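Local coordinates for protein PKS (Streptomyces albus, PDB 4OQJ) that probably catalyses decarboxylative carbon-carbon bond formation during assembly of the antibiotic oxazolomycin, as a ketosynthase-bearing part of an "AT-less" type I polyketide synthase, at residues 390-395 against 417-422; 40-45 against 385-390; 546-551 against 613-618. One frame throughout, in Å; residues are numbered along the deposited sequence.

Contact 1: 390-395 against 417-422; sequences HRTLVP and TETKEW
Leu393 lays its CD2 methyl over one face of the Trp422 indole, 3.9 Å from the centroid of the five-membered ring and near the ring normal, a CH-pi contact in which the two side chains cross at about a right angle. Trp422, just past strand 420-421, points its CB toward the other segment, and chi1 of -171° sets CG anti to the backbone N, close to the Leu393 methyl. The second branch of Leu393 touches the aliphatic part of a lysine: CD1 lies 4.0 Å from CE of Lys420, the two side chains running side by side on one face of a two-stranded antiparallel ribbon. Their backbones form a hydrogen-bonded pair, Leu393 N to Lys420 O at 2.8 Å and Lys420 N to Leu393 O at 3.1 Å. A third bond, from Trp422 N to Arg391 O (2.9 Å), is almost straight, with an N-H...O angle of 172°, although the donor sits well above the carbonyl plane. At the far end Pro395 CD comes within 3.1 Å of Thr419 OG1, a hydroxyl that hydrogen-bonds Ser46 O.

The next shell shows how the first strand leaves the helix. Arg391, with positive phi, is the C-prime residue of a Schellman motif ending helix 376-390, and Thr392 OG1 bonds back to His390 O at 2.7 Å. Outside the pair, Arg391 NH1 forms a salt bridge with Glu449.

The contact therefore has two characters. Three backbone bonds hold the two segments together, and Leu393 and Trp422 pack on Met387 of helix 376-390, Trp422 also on Leu388. The buried indole N-H is satisfied by Ser324 OG, while the charged Glu418 and Glu421 stay at the surface.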
ATOM      1  N   HIS A 390      19.645 -23.248   0.431  1.00 23.28           N
ATOM      2  CA  HIS A 390      20.307 -24.455   0.916  1.00 24.25           C
ATOM      3  C   HIS A 390      20.062 -25.683   0.024  1.00 26.41           C
ATOM      4  O   HIS A 390      20.632 -26.741   0.277  1.00 24.62           O
ATOM      5  CB  HIS A 390      19.841 -24.785   2.344  1.00 24.41           C
ATOM      6  CG  HIS A 390      20.466 -23.939   3.406  1.00 28.02           C
ATOM      7  ND1 HIS A 390      19.823 -22.863   3.978  1.00 27.65           N
ATOM      8  CD2 HIS A 390      21.674 -24.018   4.013  1.00 32.52           C
ATOM      9  CE1 HIS A 390      20.614 -22.303   4.876  1.00 26.86           C
ATOM     10  NE2 HIS A 390      21.744 -22.988   4.918  1.00 31.99           N
ATOM     11  N   ARG A 391      19.208 -25.552  -0.991  1.00 22.81           N
ATOM     12  CA  ARG A 391      18.789 -26.689  -1.834  1.00 24.10           C
ATOM     13  C   ARG A 391      18.416 -27.885  -0.969  1.00 24.59           C
ATOM     14  O   ARG A 391      18.853 -29.030  -1.183  1.00 25.95           O
ATOM     15  CB  ARG A 391      19.883 -27.047  -2.847  1.00 28.77           C
ATOM     16  CG  ARG A 391      19.910 -26.089  -4.050  1.00 38.50           C
ATOM     17  CD  ARG A 391      21.277 -25.451  -4.293  1.00 56.17           C
ATOM     18  NE  ARG A 391      22.162 -26.298  -5.101  1.00 70.58           N
ATOM     19  CZ  ARG A 391      22.371 -26.166  -6.414  1.00 76.29           C
ATOM     20  NH1 ARG A 391      21.765 -25.212  -7.117  1.00 73.85           N
ATOM     21  NH2 ARG A 391      23.201 -26.996  -7.032  1.00 79.00           N
ATOM     22  N   THR A 392      17.582 -27.589   0.017  1.00 23.63           N
ATOM     23  CA  THR A 392      17.190 -28.547   1.028  1.00 27.92           C
ATOM     24  C   THR A 392      15.704 -28.413   1.358  1.00 28.48           C
ATOM     25  O   THR A 392      15.225 -27.325   1.699  1.00 26.56           O
ATOM     26  CB  THR A 392      18.027 -28.341   2.298  1.00 27.77           C
ATOM     27  OG1 THR A 392      19.420 -28.512   1.979  1.00 24.60           O
ATOM     28  CG2 THR A 392      17.617 -29.307   3.382  1.00 29.27           C
ATOM     29  N   LEU A 393      14.973 -29.516   1.241  1.00 24.21           N
ATOM     30  CA  LEU A 393      13.593 -29.561   1.690  1.00 23.04           C
ATOM     31  C   LEU A 393      13.593 -29.808   3.185  1.00 23.81           C
ATOM     32  O   LEU A 393      14.502 -30.475   3.688  1.00 25.03           O
ATOM     33  CB  LEU A 393      12.811 -30.664   0.973  1.00 24.83           C
ATOM     34  CG  LEU A 393      12.583 -30.547  -0.538  1.00 31.47           C
ATOM     35  CD1 LEU A 393      11.953 -31.836  -1.086  1.00 33.03           C
ATOM     36  CD2 LEU A 393      11.710 -29.358  -0.873  1.00 26.43           C
ATOM     37  N   VAL A 394      12.580 -29.297   3.885  1.00 20.75           N
ATOM     38  CA  VAL A 394      12.433 -29.517   5.321  1.00 20.63           C
ATOM     39  C   VAL A 394      11.014 -29.996   5.660  1.00 20.44           C
ATOM     40  O   VAL A 394      10.092 -29.831   4.861  1.00 20.02           O
ATOM     41  CB  VAL A 394      12.741 -28.243   6.141  1.00 20.00           C
ATOM     42  CG1 VAL A 394      14.155 -27.719   5.848  1.00 19.59           C
ATOM     43  CG2 VAL A 394      11.684 -27.157   5.876  1.00 19.41           C
ATOM     44  N   PRO A 395      10.838 -30.598   6.851  1.00 22.15           N
ATOM     45  CA  PRO A 395       9.543 -31.170   7.219  1.00 21.50           C
ATOM     46  C   PRO A 395       8.456 -30.136   7.467  1.00 20.78           C
ATOM     47  O   PRO A 395       8.732 -29.022   7.923  1.00 18.40           O
ATOM     48  CB  PRO A 395       9.839 -31.918   8.526  1.00 24.36           C
ATOM     49  CG  PRO A 395      11.297 -32.123   8.549  1.00 28.04           C
ATOM     50  CD  PRO A 395      11.875 -30.937   7.839  1.00 24.58           C
ATOM     51  N   THR A 417       7.776 -34.553   4.818  1.00 24.48           N
ATOM     52  CA  THR A 417       8.039 -34.661   6.248  1.00 25.17           C
ATOM     53  C   THR A 417       9.511 -34.977   6.548  1.00 27.20           C
ATOM     54  O   THR A 417       9.830 -35.442   7.640  1.00 29.59           O
ATOM     55  CB  THR A 417       7.167 -35.747   6.899  1.00 29.65           C
ATOM     56  OG1 THR A 417       7.400 -36.996   6.243  1.00 30.00           O
ATOM     57  CG2 THR A 417       5.697 -35.394   6.792  1.00 31.04           C
ATOM     58  N   GLU A 418      10.404 -34.704   5.598  1.00 27.88           N
ATOM     59  CA  GLU A 418      11.818 -35.057   5.758  1.00 32.59           C
ATOM     60  C   GLU A 418      12.728 -33.895   5.432  1.00 30.64           C
ATOM     61  O   GLU A 418      12.449 -33.103   4.529  1.00 30.59           O
ATOM     62  CB  GLU A 418      12.224 -36.228   4.848  1.00 40.12           C
ATOM     63  CG  GLU A 418      11.155 -37.237   4.518  1.00 50.36           C
ATOM     64  CD  GLU A 418      11.558 -38.121   3.339  1.00 53.73           C
ATOM     65  OE1 GLU A 418      12.570 -38.845   3.463  1.00 49.36           O
ATOM     66  OE2 GLU A 418      10.881 -38.075   2.285  1.00 52.55           O
ATOM     67  N   THR A 419      13.836 -33.804   6.155  1.00 26.26           N
ATOM     68  CA  THR A 419      14.902 -32.932   5.739  1.00 26.20           C
ATOM     69  C   THR A 419      15.778 -33.695   4.766  1.00 30.76           C
ATOM     70  O   THR A 419      16.354 -34.728   5.111  1.00 29.70           O
ATOM     71  CB  THR A 419      15.738 -32.418   6.920  1.00 26.50           C
ATOM     72  OG1 THR A 419      14.874 -31.808   7.889  1.00 23.95           O
ATOM     73  CG2 THR A 419      16.710 -31.386   6.434  1.00 24.76           C
ATOM     74  N   LYS A 420      15.876 -33.204   3.540  1.00 30.04           N
ATOM     75  CA  LYS A 420      16.659 -33.907   2.531  1.00 33.32           C
ATOM     76  C   LYS A 420      16.984 -33.000   1.374  1.00 32.77           C
ATOM     77  O   LYS A 420      16.396 -31.915   1.237  1.00 28.43           O
ATOM     78  CB  LYS A 420      15.903 -35.135   2.024  1.00 35.76           C
ATOM     79  CG  LYS A 420      14.590 -34.807   1.326  1.00 40.08           C
ATOM     80  CD  LYS A 420      14.095 -36.017   0.549  1.00 49.58           C
ATOM     81  CE  LYS A 420      12.897 -35.670  -0.291  1.00 60.91           C
ATOM     82  NZ  LYS A 420      12.318 -36.874  -0.937  1.00 71.13           N
ATOM     83  N   GLU A 421      17.904 -33.451   0.532  1.00 30.28           N
ATOM     84  CA  GLU A 421      18.291 -32.670  -0.627  1.00 30.66           C
ATOM     85  C   GLU A 421      17.061 -32.399  -1.474  1.00 29.46           C
ATOM     86  O   GLU A 421      16.190 -33.261  -1.638  1.00 29.04           O
ATOM     87  CB  GLU A 421      19.359 -33.375  -1.474  1.00 39.72           C
ATOM     88  CG  GLU A 421      19.942 -32.462  -2.562  1.00 54.76           C
ATOM     89  CD  GLU A 421      20.778 -33.199  -3.593  1.00 71.28           C
ATOM     90  OE1 GLU A 421      21.196 -34.346  -3.323  1.00 81.12           O
ATOM     91  OE2 GLU A 421      21.014 -32.626  -4.680  1.00 69.68           O
ATOM     92  N   TRP A 422      16.996 -31.174  -1.978  1.00 27.84           N
ATOM     93  CA  TRP A 422      15.952 -30.757  -2.889  1.00 27.63           C
ATOM     94  C   TRP A 422      16.399 -31.222  -4.269  1.00 32.31           C
ATOM     95  O   TRP A 422      17.394 -30.713  -4.788  1.00 33.09           O
ATOM     96  CB  TRP A 422      15.778 -29.235  -2.812  1.00 25.06           C
ATOM     97  CG  TRP A 422      14.594 -28.683  -3.531  1.00 26.40           C
ATOM     98  CD1 TRP A 422      13.960 -29.212  -4.622  1.00 28.91           C
ATOM     99  CD2 TRP A 422      13.895 -27.480  -3.204  1.00 22.66           C
ATOM    100  NE1 TRP A 422      12.910 -28.405  -4.993  1.00 26.66           N
ATOM    101  CE2 TRP A 422      12.847 -27.338  -4.136  1.00 24.36           C
ATOM    102  CE3 TRP A 422      14.055 -26.509  -2.212  1.00 21.44           C
ATOM    103  CZ2 TRP A 422      11.965 -26.259  -4.107  1.00 24.54           C
ATOM    104  CZ3 TRP A 422      13.186 -25.439  -2.183  1.00 19.18           C
ATOM    105  CH2 TRP A 422      12.145 -25.323  -3.122  1.00 22.05           C
TER

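Contact 2: 40-45 against 385-390; sequences TFWKVL and ILMLRH
Leu386 is the first residue along 385-390 to meet helix 38-46: its CB lies 3.6 Å from Trp42 CE3, and its CD1 reaches Phe41 CD2 at 3.8 Å. Leu45 adds a looser methyl contact to the same CD1. The backbone oxygen of Leu386 also sits above the indole, offset toward its rim. One residue on, Met387, present as selenomethionine, brings CG to the edge of the indole, in its plane, 4.0 Å from Trp42 CZ3.

The two helices cross almost perpendicularly, the axes of the two short segments at 86° with a closest approach of 10.8 Å, within the layered alpha/beta architecture of the thiolase-fold ketosynthases; Phe41 and Ile385 both pack on strand 23-31. The wide separation is bridged chiefly by the indole, whose CG stands anti to the Trp42 backbone N (chi1 177°).

A turn later, His390 lays its imidazole face-to-face on the five-membered ring of Trp42, with centroids 3.7 Å apart and planes only 2° from parallel, the side chains sliding past each other in opposite directions. The imidazole is held from its own helix: ND1 donates to Leu386 O at 3.0 Å, the acceptor lying near the ring plane. That carbonyl also accepts the helical bond from His390 N, and its two donors arrive from opposite faces of its plane.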
ATOM      1  N   THR A  40      19.399 -19.219  12.910  1.00 16.89           N
ATOM      2  CA  THR A  40      18.724 -20.020  13.929  1.00 19.73           C
ATOM      3  C   THR A  40      17.344 -20.466  13.414  1.00 18.40           C
ATOM      4  O   THR A  40      16.807 -21.488  13.849  1.00 18.31           O
ATOM      5  CB  THR A  40      18.588 -19.265  15.281  1.00 17.71           C
ATOM      6  OG1 THR A  40      18.058 -17.950  15.082  1.00 19.54           O
ATOM      7  CG2 THR A  40      19.945 -19.132  15.953  1.00 20.97           C
ATOM      8  N   PHE A  41      16.761 -19.706  12.492  1.00 17.36           N
ATOM      9  CA  PHE A  41      15.477 -20.099  11.901  1.00 17.44           C
ATOM     10  C   PHE A  41      15.694 -21.328  11.021  1.00 18.31           C
ATOM     11  O   PHE A  41      14.894 -22.258  11.027  1.00 19.85           O
ATOM     12  CB  PHE A  41      14.872 -18.935  11.095  1.00 17.67           C
ATOM     13  CG  PHE A  41      13.475 -19.189  10.571  1.00 16.55           C
ATOM     14  CD1 PHE A  41      12.525 -19.880  11.330  1.00 17.90           C
ATOM     15  CD2 PHE A  41      13.091 -18.688   9.335  1.00 16.98           C
ATOM     16  CE1 PHE A  41      11.232 -20.097  10.847  1.00 19.57           C
ATOM     17  CE2 PHE A  41      11.788 -18.887   8.848  1.00 15.02           C
ATOM     18  CZ  PHE A  41      10.863 -19.594   9.613  1.00 15.82           C
ATOM     19  N   TRP A  42      16.791 -21.339  10.274  1.00 16.58           N
ATOM     20  CA  TRP A  42      17.093 -22.480   9.439  1.00 19.64           C
ATOM     21  C   TRP A  42      17.311 -23.709  10.301  1.00 22.60           C
ATOM     22  O   TRP A  42      17.013 -24.826   9.880  1.00 18.28           O
ATOM     23  CB  TRP A  42      18.321 -22.229   8.575  1.00 17.69           C
ATOM     24  CG  TRP A  42      18.672 -23.432   7.781  1.00 18.98           C
ATOM     25  CD1 TRP A  42      19.815 -24.159   7.854  1.00 22.05           C
ATOM     26  CD2 TRP A  42      17.847 -24.071   6.796  1.00 19.33           C
ATOM     27  NE1 TRP A  42      19.762 -25.211   6.971  1.00 24.99           N
ATOM     28  CE2 TRP A  42      18.566 -25.175   6.306  1.00 22.21           C
ATOM     29  CE3 TRP A  42      16.574 -23.801   6.272  1.00 19.82           C
ATOM     30  CZ2 TRP A  42      18.056 -26.021   5.319  1.00 23.63           C
ATOM     31  CZ3 TRP A  42      16.070 -24.632   5.294  1.00 20.30           C
ATOM     32  CH2 TRP A  42      16.811 -25.747   4.832  1.00 20.52           C
ATOM     33  N   LYS A  43      17.816 -23.506  11.514  1.00 21.09           N
ATOM     34  CA  LYS A  43      18.018 -24.630  12.421  1.00 24.17           C
ATOM     35  C   LYS A  43      16.681 -25.186  12.902  1.00 24.93           C
ATOM     36  O   LYS A  43      16.502 -26.394  12.952  1.00 24.58           O
ATOM     37  CB  LYS A  43      18.893 -24.224  13.602  1.00 23.85           C
ATOM     38  CG  LYS A  43      20.348 -24.000  13.226  1.00 28.88           C
ATOM     39  N   VAL A  44      15.735 -24.308  13.228  1.00 19.87           N
ATOM     40  CA  VAL A  44      14.385 -24.736  13.595  1.00 19.43           C
ATOM     41  C   VAL A  44      13.784 -25.563  12.465  1.00 20.80           C
ATOM     42  O   VAL A  44      13.164 -26.596  12.707  1.00 19.66           O
ATOM     43  CB  VAL A  44      13.455 -23.519  13.910  1.00 18.38           C
ATOM     44  CG1 VAL A  44      11.982 -23.937  13.963  1.00 21.08           C
ATOM     45  CG2 VAL A  44      13.860 -22.870  15.236  1.00 17.30           C
ATOM     46  N   LEU A  45      13.973 -25.098  11.233  1.00 21.17           N
ATOM     47  CA  LEU A  45      13.324 -25.691  10.066  1.00 20.41           C
ATOM     48  C   LEU A  45      13.945 -27.033   9.677  1.00 22.96           C
ATOM     49  O   LEU A  45      13.237 -28.031   9.508  1.00 23.86           O
ATOM     50  CB  LEU A  45      13.414 -24.735   8.877  1.00 16.91           C
ATOM     51  CG  LEU A  45      12.618 -23.437   8.980  1.00 16.49           C
ATOM     52  CD1 LEU A  45      13.047 -22.480   7.879  1.00 16.80           C
ATOM     53  CD2 LEU A  45      11.137 -23.743   8.892  1.00 14.98           C
ATOM     54  N   ILE A 385      12.785 -19.130   1.085  1.00 14.46           N
ATOM     55  CA  ILE A 385      14.069 -18.595   0.626  1.00 15.66           C
ATOM     56  C   ILE A 385      15.244 -19.418   1.172  1.00 15.43           C
ATOM     57  O   ILE A 385      16.177 -19.725   0.440  1.00 17.47           O
ATOM     58  CB  ILE A 385      14.234 -17.117   1.033  1.00 14.85           C
ATOM     59  CG1 ILE A 385      13.284 -16.246   0.214  1.00 15.38           C
ATOM     60  CG2 ILE A 385      15.681 -16.650   0.833  1.00 15.25           C
ATOM     61  CD1 ILE A 385      13.139 -14.825   0.737  1.00 14.61           C
ATOM     62  N   LEU A 386      15.198 -19.786   2.449  1.00 15.52           N
ATOM     63  CA  LEU A 386      16.290 -20.554   3.047  1.00 18.25           C
ATOM     64  C   LEU A 386      16.387 -21.961   2.451  1.00 20.73           C
ATOM     65  O   LEU A 386      17.487 -22.461   2.198  1.00 18.40           O
ATOM     66  CB  LEU A 386      16.118 -20.632   4.566  1.00 16.32           C
ATOM     67  CG  LEU A 386      16.286 -19.276   5.275  1.00 15.71           C
ATOM     68  CD1 LEU A 386      15.820 -19.346   6.718  1.00 17.14           C
ATOM     69  CD2 LEU A 386      17.745 -18.817   5.228  1.00 18.16           C
HETATM   70  N   MSE A 387      15.242 -22.599   2.233  1.00 16.50           N
HETATM   71  CA  MSE A 387      15.203 -23.922   1.612  1.00 18.05           C
HETATM   72  C   MSE A 387      15.880 -23.892   0.254  1.00 19.07           C
HETATM   73  O   MSE A 387      16.635 -24.803  -0.086  1.00 19.87           O
HETATM   74  CB  MSE A 387      13.756 -24.411   1.432  1.00 18.00           C
HETATM   75  CG  MSE A 387      13.032 -24.765   2.700  1.00 20.04           C
HETATM   76 SE   MSE A 387      11.118 -25.026   2.320  0.69 25.55          SE
HETATM   77  CE  MSE A 387      11.238 -26.547   1.131  1.00 25.80           C
ATOM     78  N   LEU A 388      15.565 -22.853  -0.526  1.00 17.88           N
ATOM     79  CA  LEU A 388      16.072 -22.703  -1.887  1.00 18.64           C
ATOM     80  C   LEU A 388      17.569 -22.429  -1.893  1.00 21.29           C
ATOM     81  O   LEU A 388      18.307 -22.980  -2.709  1.00 22.70           O
ATOM     82  CB  LEU A 388      15.342 -21.571  -2.619  1.00 18.16           C
ATOM     83  CG  LEU A 388      13.934 -21.862  -3.144  1.00 18.96           C
ATOM     84  CD1 LEU A 388      13.221 -20.554  -3.507  1.00 16.14           C
ATOM     85  CD2 LEU A 388      14.005 -22.779  -4.347  1.00 23.15           C
ATOM     86  N   ARG A 389      18.009 -21.553  -0.991  1.00 21.96           N
ATOM     87  CA  ARG A 389      19.420 -21.219  -0.899  1.00 26.34           C
ATOM     88  C   ARG A 389      20.215 -22.443  -0.460  1.00 26.75           C
ATOM     89  O   ARG A 389      21.327 -22.650  -0.928  1.00 28.98           O
ATOM     90  CB  ARG A 389      19.666 -20.049   0.067  1.00 25.35           C
ATOM     91  CG  ARG A 389      21.028 -19.402  -0.166  1.00 35.27           C
ATOM     92  CD  ARG A 389      21.439 -18.328   0.845  1.00 48.87           C
ATOM     93  NE  ARG A 389      22.694 -17.706   0.402  1.00 63.05           N
ATOM     94  CZ  ARG A 389      23.604 -17.139   1.195  1.00 62.95           C
ATOM     95  NH1 ARG A 389      23.422 -17.086   2.509  1.00 65.66           N
ATOM     96  NH2 ARG A 389      24.711 -16.622   0.662  1.00 57.73           N
ATOM     97  N   HIS A 390      19.645 -23.248   0.431  1.00 23.28           N
ATOM     98  CA  HIS A 390      20.307 -24.455   0.916  1.00 24.25           C
ATOM     99  C   HIS A 390      20.062 -25.683   0.024  1.00 26.41           C
ATOM    100  O   HIS A 390      20.632 -26.741   0.277  1.00 24.62           O
ATOM    101  CB  HIS A 390      19.841 -24.785   2.344  1.00 24.41           C
ATOM    102  CG  HIS A 390      20.466 -23.939   3.406  1.00 28.02           C
ATOM    103  ND1 HIS A 390      19.823 -22.863   3.978  1.00 27.65           N
ATOM    104  CD2 HIS A 390      21.674 -24.018   4.013  1.00 32.52           C
ATOM    105  CE1 HIS A 390      20.614 -22.303   4.876  1.00 26.86           C
ATOM    106  NE2 HIS A 390      21.744 -22.988   4.918  1.00 31.99           N
TER

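Contact 3: 546-551 against 613-618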
ATOM      1  N   PRO A 546      43.494  12.879  15.488  1.00 72.36           N
ATOM      2  CA  PRO A 546      44.948  12.840  15.349  1.00 64.42           C
ATOM      3  C   PRO A 546      45.456  13.687  14.191  1.00 44.54           C
ATOM      4  O   PRO A 546      44.671  14.136  13.352  1.00 35.77           O
ATOM      5  CB  PRO A 546      45.216  11.358  15.092  1.00 70.00           C
ATOM      6  CG  PRO A 546      43.958  10.873  14.377  1.00 68.65           C
ATOM      7  CD  PRO A 546      42.866  11.917  14.567  1.00 70.38           C
ATOM      8  N   VAL A 547      46.762  13.909  14.168  1.00 40.86           N
ATOM      9  CA  VAL A 547      47.418  14.571  13.051  1.00 37.94           C
ATOM     10  C   VAL A 547      48.376  13.564  12.432  1.00 32.84           C
ATOM     11  O   VAL A 547      48.792  12.624  13.113  1.00 32.42           O
ATOM     12  CB  VAL A 547      48.172  15.853  13.493  1.00 43.12           C
ATOM     13  CG1 VAL A 547      47.225  16.804  14.196  1.00 46.28           C
ATOM     14  CG2 VAL A 547      49.348  15.527  14.408  1.00 36.98           C
ATOM     15  N   VAL A 548      48.701  13.730  11.149  1.00 27.16           N
ATOM     16  CA  VAL A 548      49.764  12.934  10.549  1.00 25.26           C
ATOM     17  C   VAL A 548      51.022  13.772  10.551  1.00 29.74           C
ATOM     18  O   VAL A 548      50.989  14.958  10.235  1.00 34.22           O
ATOM     19  CB  VAL A 548      49.435  12.451   9.115  1.00 23.88           C
ATOM     20  CG1 VAL A 548      48.226  11.509   9.133  1.00 23.08           C
ATOM     21  CG2 VAL A 548      49.199  13.604   8.170  1.00 24.60           C
ATOM     22  N   GLU A 549      52.127  13.145  10.935  1.00 32.59           N
ATOM     23  CA  GLU A 549      53.393  13.844  11.081  1.00 37.12           C
ATOM     24  C   GLU A 549      54.349  13.467   9.977  1.00 30.59           C
ATOM     25  O   GLU A 549      54.656  12.292   9.774  1.00 30.97           O
ATOM     26  CB  GLU A 549      54.023  13.537  12.432  1.00 49.34           C
ATOM     27  CG  GLU A 549      53.153  13.948  13.597  1.00 65.92           C
ATOM     28  CD  GLU A 549      53.955  14.290  14.834  1.00 82.99           C
ATOM     29  OE1 GLU A 549      55.174  14.005  14.859  1.00 93.25           O
ATOM     30  OE2 GLU A 549      53.364  14.852  15.782  1.00 84.27           O
ATOM     31  N   LEU A 550      54.806  14.477   9.255  1.00 30.57           N
ATOM     32  CA  LEU A 550      55.829  14.285   8.248  1.00 31.58           C
ATOM     33  C   LEU A 550      57.167  14.546   8.910  1.00 36.71           C
ATOM     34  O   LEU A 550      57.516  15.694   9.207  1.00 35.60           O
ATOM     35  CB  LEU A 550      55.602  15.211   7.054  1.00 30.78           C
ATOM     36  CG  LEU A 550      56.535  14.988   5.865  1.00 33.16           C
ATOM     37  CD1 LEU A 550      55.801  15.294   4.580  1.00 31.92           C
ATOM     38  CD2 LEU A 550      57.776  15.861   5.992  1.00 38.64           C
ATOM     39  N   VAL A 551      57.902  13.467   9.160  1.00 38.12           N
ATOM     40  CA  VAL A 551      59.122  13.547   9.958  1.00 48.33           C
ATOM     41  C   VAL A 551      60.358  13.612   9.098  1.00 53.17           C
ATOM     42  O   VAL A 551      60.308  13.355   7.899  1.00 42.08           O
ATOM     43  CB  VAL A 551      59.273  12.333  10.904  1.00 51.27           C
ATOM     44  CG1 VAL A 551      58.188  12.347  11.965  1.00 54.05           C
ATOM     45  CG2 VAL A 551      59.250  11.014  10.117  1.00 51.42           C
ATOM     46  N   SER A 613      40.615  11.661   4.113  1.00 22.46           N
ATOM     47  CA  SER A 613      41.202  12.062   5.386  1.00 18.68           C
ATOM     48  C   SER A 613      41.200  13.571   5.517  1.00 20.18           C
ATOM     49  O   SER A 613      41.490  14.284   4.551  1.00 20.46           O
ATOM     50  CB  SER A 613      42.636  11.558   5.527  1.00 19.15           C
ATOM     51  OG  SER A 613      43.221  12.090   6.707  1.00 19.89           O
ATOM     52  N   THR A 614      40.895  14.052   6.718  1.00 23.14           N
ATOM     53  CA  THR A 614      40.939  15.482   6.990  1.00 24.80           C
ATOM     54  C   THR A 614      41.890  15.765   8.155  1.00 30.75           C
ATOM     55  O   THR A 614      41.917  16.873   8.689  1.00 31.55           O
ATOM     56  CB  THR A 614      39.522  16.046   7.275  1.00 30.69           C
ATOM     57  OG1 THR A 614      38.884  15.309   8.327  1.00 28.64           O
ATOM     58  CG2 THR A 614      38.664  15.959   6.022  1.00 35.19           C
ATOM     59  N   ALA A 615      42.687  14.760   8.519  1.00 26.71           N
ATOM     60  CA  ALA A 615      43.738  14.918   9.523  1.00 27.49           C
ATOM     61  C   ALA A 615      44.792  15.934   9.072  1.00 28.38           C
ATOM     62  O   ALA A 615      45.318  15.821   7.971  1.00 26.90           O
ATOM     63  CB  ALA A 615      44.399  13.590   9.798  1.00 25.40           C
ATOM     64  N   PRO A 616      45.114  16.921   9.924  1.00 29.12           N
ATOM     65  CA  PRO A 616      46.190  17.852   9.562  1.00 28.17           C
ATOM     66  C   PRO A 616      47.533  17.168   9.349  1.00 25.91           C
ATOM     67  O   PRO A 616      47.864  16.197  10.039  1.00 24.87           O
ATOM     68  CB  PRO A 616      46.265  18.802  10.767  1.00 31.62           C
ATOM     69  CG  PRO A 616      44.956  18.691  11.435  1.00 34.86           C
ATOM     70  CD  PRO A 616      44.461  17.294  11.192  1.00 32.72           C
ATOM     71  N   VAL A 617      48.283  17.679   8.380  1.00 24.32           N
ATOM     72  CA  VAL A 617      49.658  17.284   8.164  1.00 25.84           C
ATOM     73  C   VAL A 617      50.545  18.246   8.933  1.00 28.63           C
ATOM     74  O   VAL A 617      50.491  19.455   8.707  1.00 32.09           O
ATOM     75  CB  VAL A 617      50.039  17.297   6.667  1.00 30.60           C
ATOM     76  CG1 VAL A 617      51.516  16.972   6.475  1.00 31.59           C
ATOM     77  CG2 VAL A 617      49.175  16.310   5.888  1.00 34.28           C
ATOM     78  N   VAL A 618      51.352  17.705   9.844  1.00 29.84           N
ATOM     79  CA  VAL A 618      52.359  18.486  10.565  1.00 32.00           C
ATOM     80  C   VAL A 618      53.759  18.198  10.019  1.00 33.09           C
ATOM     81  O   VAL A 618      54.224  17.051  10.010  1.00 35.61           O
ATOM     82  CB  VAL A 618      52.324  18.188  12.079  1.00 35.95           C
ATOM     83  CG1 VAL A 618      53.378  19.013  12.829  1.00 38.99           C
ATOM     84  CG2 VAL A 618      50.948  18.478  12.635  1.00 41.00           C
TER
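Val548 and Val617 meet as neighbours on two parallel strands, with 547-549 in the middle of a three-stranded parallel sheet and 617-618 at its border; strand 648-650 flanks the other side. Three backbone hydrogen bonds set the register. Val548 N donates to Pro616 O at 2.8 Å. Val618 N in turn donates to Val548 O, a nearly straight bond with an N-H...O angle of 173°. Leu550 N completes the set, reaching Val618 O at 2.7 Å. Val548 O also receives a CA-H...O contact from Val617.

On one face, the CG2 methyls of Val548 and Val617 touch at 3.5 Å, the side chains crossing obliquely. In Val548 this methyl lies between the backbone N and the carbonyl carbon, which also puts it close to Pro616 O. Helices cover this face: Val617 packs on Ala605 and Val548 on Leu671. Val618 points to the opposite face together with Glu549, and its CG2 meets CG2 of Val547 at 3.8 Å. The other branch of Val547 crosses the Pro616 ring at about a right angle, CG1 to CG at 4.0 Å.

Before the strand, Ala615 CB rests against Pro546 O at 3.6 Å. Ala615 belongs to an ST turn in which Ser613 OG accepts from its N at 3.3 Å; the same hydroxyl hydrogen-bonds Asp676.

Between the strands the chain is mostly helical and contains no other strand, and its last helix, 594-610, returns to pack on Leu550 and Val617. Adjacent parallel strands joined in this way make a beta-alpha-beta crossover, the recurrent unit of parallel alpha/beta sheets.

How the contacts relate
From the N terminus, helix 38-46 comes first, and its partner lies some 340 residues on: contact 2 closes this long loop on the end of helix 376-390. Contact 1 opens at the shared His390 and closes a much shorter excursion of 21 residues, so the two stand in series. Their centres are 9 Å apart and they touch, with Val394 of contact 1 packing on Trp42 of contact 2; together they fasten a small ribbon to two crossed helices of the ketosynthase. Contact 3 follows later, closing a largely helical loop in a separate small sheet, about 57 Å from contact 1 between centres and across the chain's centre. None nests or crosses.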